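PDB 3VSF: ricin B lectin from Clostridium thermocellum, which acts as an exo-beta-1,3-galactanase, pairing a family 43 glycoside hydrolase domain with a galactose-binding, ricin-type beta-trefoil module. Local coordinates for residues M175-G178 and Y182-R185; I200-A203 and D208-L211. All blocks are in the same frame, centred on the assembly; numbering follows the deposited sequence.

Contact 1: residues M175-G178 and Y182-R185; sequences MDHG and YMSR
Tyr182 meets Asp176 mainly through its backbone: OD1 of Asp176 lies 3.7 Å from the carbonyl C of Tyr182. The same oxygen sits at the edge of the Tyr182 ring, near the ring plane, although CB of Tyr182 points away from 175-178. Next along the chain, Met183 provides the one hydrogen bond of the contact, a nearly straight one (171°) from its N to Asp176 OD1 at 2.8 Å, received on the anti lone pair of that oxygen. Asp176 extends its carboxylate across the gap because CG is anti to its own backbone N (chi1 -167°). The Met183 side chain crosses that of Asp176 at about a right angle, with CG close to the carboxylate, and its extended chi2 (-172°) carries SD out to His177. There SD comes to 4.0 Å from His177 CB and approaches the imidazole obliquely, 4.8 Å from the ring centroid. His177 NE2 is hydrogen-bonded to Asn204 OD1. The backbone N of Asn204 is also a donor to Asp176 OD1, so a single buried carboxylate oxygen accepts two backbone N-H groups and ties the end of the short 175-176 strand both to the following connection and to the hairpin bend beyond strand 197-203.

Contact 2: residues I200-A203 and D208-L211; sequences ISAA and DLHL
The imidazole of His210 carries the methyl group of Ala203 over one face, a CH-pi contact in which Ala203 CB stands 3.5 Å from the ring centroid and 22° off the normal. The methyl is offset toward the rim, on the ND1 side. With CG anti to the carbonyl carbon (chi1 -80°), the ring leans from its direct partner Ser201 toward the diagonal neighbour Ala203, on the same face of the sheet. Tyr182 packs edge-to-face with the same imidazole, and ND1 is hydrogen-bonded to Tyr212 OH. The other flat side group, the Asp208 carboxylate, accepts the N of Gly231 on OD1, with a weak bond from Asn204 ND2 to OD2.

Beneath these groups runs an antiparallel hairpin, the two middle strands of a four-stranded sheet that forms one blade of the five-bladed beta-propeller characteristic of family 43. Ser201-His210 and Ala203-Asp208 are its hydrogen-bonded pairs. In the former, His210 N bonds to Ser201 O at 2.8 Å, and Ser201 N returns a bond to His210 O at 3.1 Å. In the latter, Ala203 N reaches Asp208 O at 2.7 Å and Asp208 N reaches Ala203 O at 3.0 Å.

Ile200-Leu211 and Ala202-Leu209 are the non-hydrogen-bonded pairs, and their side chains share the apolar face. Leu211 CD1 packs on Ile200 CB at 4.0 Å, while Leu209 CD2 lies 4.2 Å from Ala202 CB. Ile200 and Leu209 also rest on Pro237 and Leu248 of the next sheet.

Overall arrangement
Contact 2 is buried inside a propeller blade, whereas contact 1 is only partly buried and lies farther out, in the connection that leads into this blade from the preceding four-stranded blade, 116-166. Their chemistry follows: a regular ladder of backbone bonds with an apolar face in 200-203 and 208-211, a side-chain carboxylate gripping backbone N-H in 175-178 and 182-185, where neither segment pairs with the other as a strand. The centres are about 10 Å apart and the two contacts touch. Ser184 OG and Ser201 OG probably hydrogen-bond at 3.0 Å, as do Arg185 N and Ala202 O at 3.3 Å, so segment 182-185 lies directly against the hairpin of contact 2.

Contact 1: residues M175-G178 and Y182-R185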
ATOM      1  N   MET A 175      -3.744 -28.798 -20.193  1.00 77.05           N
ATOM      2  CA  MET A 175      -3.399 -27.794 -21.192  1.00 79.83           C
ATOM      3  C   MET A 175      -4.061 -26.459 -20.876  1.00 79.76           C
ATOM      4  O   MET A 175      -5.265 -26.396 -20.625  1.00 79.06           O
ATOM      5  CB  MET A 175      -3.805 -28.267 -22.589  1.00 81.32           C
ATOM      6  CG  MET A 175      -3.119 -29.550 -23.036  1.00 81.80           C
ATOM      7  SD  MET A 175      -1.354 -29.344 -23.343  1.00 84.24           S
ATOM      8  CE  MET A 175      -1.382 -28.283 -24.786  1.00 79.88           C
ATOM      9  N   ASP A 176      -3.268 -25.392 -20.892  1.00 81.49           N
ATOM     10  CA  ASP A 176      -3.775 -24.057 -20.600  1.00 80.27           C
ATOM     11  C   ASP A 176      -3.452 -23.084 -21.731  1.00 78.88           C
ATOM     12  O   ASP A 176      -2.366 -22.505 -21.777  1.00 75.90           O
ATOM     13  CB  ASP A 176      -3.207 -23.546 -19.275  1.00 77.29           C
ATOM     14  CG  ASP A 176      -3.936 -22.320 -18.763  1.00 75.80           C
ATOM     15  OD1 ASP A 176      -3.377 -21.614 -17.897  1.00 74.89           O
ATOM     16  OD2 ASP A 176      -5.067 -22.063 -19.224  1.00 77.92           O
ATOM     17  N   HIS A 177      -4.406 -22.917 -22.644  1.00 78.61           N
ATOM     18  CA  HIS A 177      -4.255 -22.009 -23.779  1.00 76.94           C
ATOM     19  C   HIS A 177      -3.110 -22.394 -24.714  1.00 81.76           C
ATOM     20  O   HIS A 177      -2.183 -21.613 -24.929  1.00 81.26           O
ATOM     21  CB  HIS A 177      -4.092 -20.563 -23.301  1.00 78.58           C
ATOM     22  CG  HIS A 177      -5.350 -19.966 -22.751  1.00 77.32           C
ATOM     23  ND1 HIS A 177      -6.247 -19.271 -23.533  1.00 75.02           N
ATOM     24  CD2 HIS A 177      -5.864 -19.968 -21.499  1.00 76.56           C
ATOM     25  CE1 HIS A 177      -7.258 -18.867 -22.785  1.00 78.82           C
ATOM     26  NE2 HIS A 177      -7.050 -19.277 -21.546  1.00 78.84           N
ATOM     27  N   GLY A 178      -3.183 -23.602 -25.267  1.00 79.10           N
ATOM     28  CA  GLY A 178      -2.236 -24.035 -26.277  1.00 78.99           C
ATOM     29  C   GLY A 178      -1.033 -24.803 -25.762  1.00 83.54           C
ATOM     30  O   GLY A 178      -0.465 -25.626 -26.482  1.00 83.27           O
ATOM     31  N   TYR A 182      -0.376 -25.096 -16.334  1.00 77.84           N
ATOM     32  CA  TYR A 182      -1.080 -23.855 -16.037  1.00 71.70           C
ATOM     33  C   TYR A 182      -0.204 -22.640 -16.320  1.00 71.80           C
ATOM     34  O   TYR A 182       0.989 -22.641 -16.017  1.00 72.93           O
ATOM     35  CB  TYR A 182      -1.516 -23.837 -14.572  1.00 69.04           C
ATOM     36  CG  TYR A 182      -2.597 -24.836 -14.233  1.00 68.24           C
ATOM     37  CD1 TYR A 182      -3.680 -25.033 -15.078  1.00 69.78           C
ATOM     38  CD2 TYR A 182      -2.534 -25.585 -13.066  1.00 69.76           C
ATOM     39  CE1 TYR A 182      -4.671 -25.944 -14.770  1.00 71.48           C
ATOM     40  CE2 TYR A 182      -3.519 -26.499 -12.748  1.00 71.61           C
ATOM     41  CZ  TYR A 182      -4.586 -26.675 -13.604  1.00 72.72           C
ATOM     42  OH  TYR A 182      -5.569 -27.586 -13.291  1.00 73.17           O
ATOM     43  N   MET A 183      -0.800 -21.602 -16.900  1.00 69.64           N
ATOM     44  CA  MET A 183      -0.092 -20.347 -17.115  1.00 69.83           C
ATOM     45  C   MET A 183       0.256 -19.723 -15.768  1.00 67.77           C
ATOM     46  O   MET A 183      -0.472 -19.893 -14.791  1.00 66.21           O
ATOM     47  CB  MET A 183      -0.937 -19.378 -17.945  1.00 71.07           C
ATOM     48  CG  MET A 183      -1.311 -19.898 -19.325  1.00 71.55           C
ATOM     49  SD  MET A 183      -2.095 -18.656 -20.370  1.00 75.88           S
ATOM     50  CE  MET A 183      -0.743 -17.506 -20.604  1.00 69.82           C
ATOM     51  N   SER A 184       1.374 -19.007 -15.720  1.00 65.99           N
ATOM     52  CA  SER A 184       1.832 -18.399 -14.476  1.00 66.53           C
ATOM     53  C   SER A 184       2.570 -17.092 -14.736  1.00 70.18           C
ATOM     54  O   SER A 184       3.751 -17.095 -15.087  1.00 68.19           O
ATOM     55  CB  SER A 184       2.734 -19.367 -13.709  1.00 64.24           C
ATOM     56  OG  SER A 184       3.277 -18.756 -12.553  1.00 61.08           O
ATOM     57  N   ARG A 185       1.869 -15.975 -14.562  1.00 70.89           N
ATOM     58  CA  ARG A 185       2.473 -14.659 -14.751  1.00 70.96           C
ATOM     59  C   ARG A 185       2.744 -13.971 -13.415  1.00 69.37           C
ATOM     60  O   ARG A 185       3.607 -14.408 -12.653  1.00 68.47           O
ATOM     61  CB  ARG A 185       1.598 -13.784 -15.652  1.00 71.44           C
ATOM     62  CG  ARG A 185       1.503 -14.289 -17.084  1.00 72.30           C
ATOM     63  CD  ARG A 185       1.133 -13.172 -18.046  1.00 76.47           C
ATOM     64  NE  ARG A 185       1.309 -13.570 -19.440  1.00 72.04           N
ATOM     65  CZ  ARG A 185       0.319 -13.949 -20.242  1.00 72.81           C
ATOM     66  NH1 ARG A 185      -0.928 -13.979 -19.791  1.00 74.50           N
ATOM     67  NH2 ARG A 185       0.574 -14.295 -21.496  1.00 71.17           N
TER

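Contact 2: residues I200-A203 and D208-L211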
ATOM      1  N   ILE A 200       1.561 -18.327  -5.378  1.00 68.14           N
ATOM      2  CA  ILE A 200       0.348 -17.876  -6.047  1.00 68.90           C
ATOM      3  C   ILE A 200       0.687 -17.117  -7.325  1.00 66.26           C
ATOM      4  O   ILE A 200       1.639 -16.338  -7.359  1.00 65.69           O
ATOM      5  CB  ILE A 200      -0.512 -16.990  -5.116  1.00 69.05           C
ATOM      6  CG1 ILE A 200      -1.849 -16.650  -5.779  1.00 68.94           C
ATOM      7  CG2 ILE A 200       0.241 -15.725  -4.728  1.00 62.87           C
ATOM      8  CD1 ILE A 200      -2.787 -15.868  -4.888  1.00 68.04           C
ATOM      9  N   SER A 201      -0.089 -17.358  -8.376  1.00 64.78           N
ATOM     10  CA  SER A 201       0.145 -16.703  -9.658  1.00 65.55           C
ATOM     11  C   SER A 201      -1.119 -16.681 -10.510  1.00 66.42           C
ATOM     12  O   SER A 201      -2.043 -17.464 -10.290  1.00 66.95           O
ATOM     13  CB  SER A 201       1.280 -17.394 -10.418  1.00 67.65           C
ATOM     14  OG  SER A 201       0.944 -18.735 -10.734  1.00 70.03           O
ATOM     15  N   ALA A 202      -1.152 -15.778 -11.485  1.00 68.15           N
ATOM     16  CA  ALA A 202      -2.299 -15.645 -12.374  1.00 68.97           C
ATOM     17  C   ALA A 202      -2.252 -16.673 -13.501  1.00 70.46           C
ATOM     18  O   ALA A 202      -1.305 -16.702 -14.290  1.00 68.16           O
ATOM     19  CB  ALA A 202      -2.371 -14.236 -12.941  1.00 66.80           C
ATOM     20  N   ALA A 203      -3.281 -17.511 -13.574  1.00 70.37           N
ATOM     21  CA  ALA A 203      -3.367 -18.535 -14.607  1.00 71.24           C
ATOM     22  C   ALA A 203      -4.560 -18.294 -15.527  1.00 70.88           C
ATOM     23  O   ALA A 203      -5.342 -17.368 -15.314  1.00 73.72           O
ATOM     24  CB  ALA A 203      -3.455 -19.915 -13.974  1.00 72.05           C
ATOM     25  N   ASP A 208      -7.718 -16.108 -13.963  1.00 72.57           N
ATOM     26  CA  ASP A 208      -7.893 -16.835 -12.713  1.00 69.73           C
ATOM     27  C   ASP A 208      -6.628 -16.786 -11.865  1.00 69.55           C
ATOM     28  O   ASP A 208      -5.519 -16.710 -12.390  1.00 70.39           O
ATOM     29  CB  ASP A 208      -8.279 -18.291 -12.988  1.00 71.51           C
ATOM     30  CG  ASP A 208      -9.495 -18.415 -13.887  1.00 74.59           C
ATOM     31  OD1 ASP A 208     -10.302 -17.464 -13.933  1.00 77.30           O
ATOM     32  OD2 ASP A 208      -9.644 -19.465 -14.548  1.00 70.41           O
ATOM     33  N   LEU A 209      -6.803 -16.821 -10.548  1.00 70.13           N
ATOM     34  CA  LEU A 209      -5.675 -16.896  -9.630  1.00 69.02           C
ATOM     35  C   LEU A 209      -5.507 -18.321  -9.123  1.00 73.58           C
ATOM     36  O   LEU A 209      -6.460 -18.936  -8.646  1.00 74.39           O
ATOM     37  CB  LEU A 209      -5.867 -15.942  -8.449  1.00 69.57           C
ATOM     38  CG  LEU A 209      -5.546 -14.465  -8.688  1.00 70.66           C
ATOM     39  CD1 LEU A 209      -5.874 -13.642  -7.451  1.00 67.97           C
ATOM     40  CD2 LEU A 209      -4.087 -14.295  -9.076  1.00 65.86           C
ATOM     41  N   HIS A 210      -4.292 -18.845  -9.235  1.00 71.34           N
ATOM     42  CA  HIS A 210      -3.999 -20.188  -8.754  1.00 71.15           C
ATOM     43  C   HIS A 210      -3.112 -20.155  -7.514  1.00 72.84           C
ATOM     44  O   HIS A 210      -2.032 -19.564  -7.525  1.00 72.46           O
ATOM     45  CB  HIS A 210      -3.343 -21.026  -9.854  1.00 71.40           C
ATOM     46  CG  HIS A 210      -4.312 -21.580 -10.853  1.00 72.57           C
ATOM     47  ND1 HIS A 210      -3.919 -22.376 -11.908  1.00 71.13           N
ATOM     48  CD2 HIS A 210      -5.656 -21.459 -10.954  1.00 72.04           C
ATOM     49  CE1 HIS A 210      -4.980 -22.717 -12.618  1.00 70.96           C
ATOM     50  NE2 HIS A 210      -6.047 -22.173 -12.060  1.00 74.02           N
ATOM     51  N   LEU A 211      -3.584 -20.786  -6.444  1.00 71.67           N
ATOM     52  CA  LEU A 211      -2.804 -20.909  -5.221  1.00 72.41           C
ATOM     53  C   LEU A 211      -2.203 -22.306  -5.135  1.00 72.73           C
ATOM     54  O   LEU A 211      -2.914 -23.280  -4.894  1.00 72.28           O
ATOM     55  CB  LEU A 211      -3.676 -20.637  -3.995  1.00 71.71           C
ATOM     56  CG  LEU A 211      -2.975 -20.725  -2.636  1.00 72.62           C
ATOM     57  CD1 LEU A 211      -1.849 -19.707  -2.545  1.00 71.16           C
ATOM     58  CD2 LEU A 211      -3.970 -20.531  -1.504  1.00 74.95           C
TER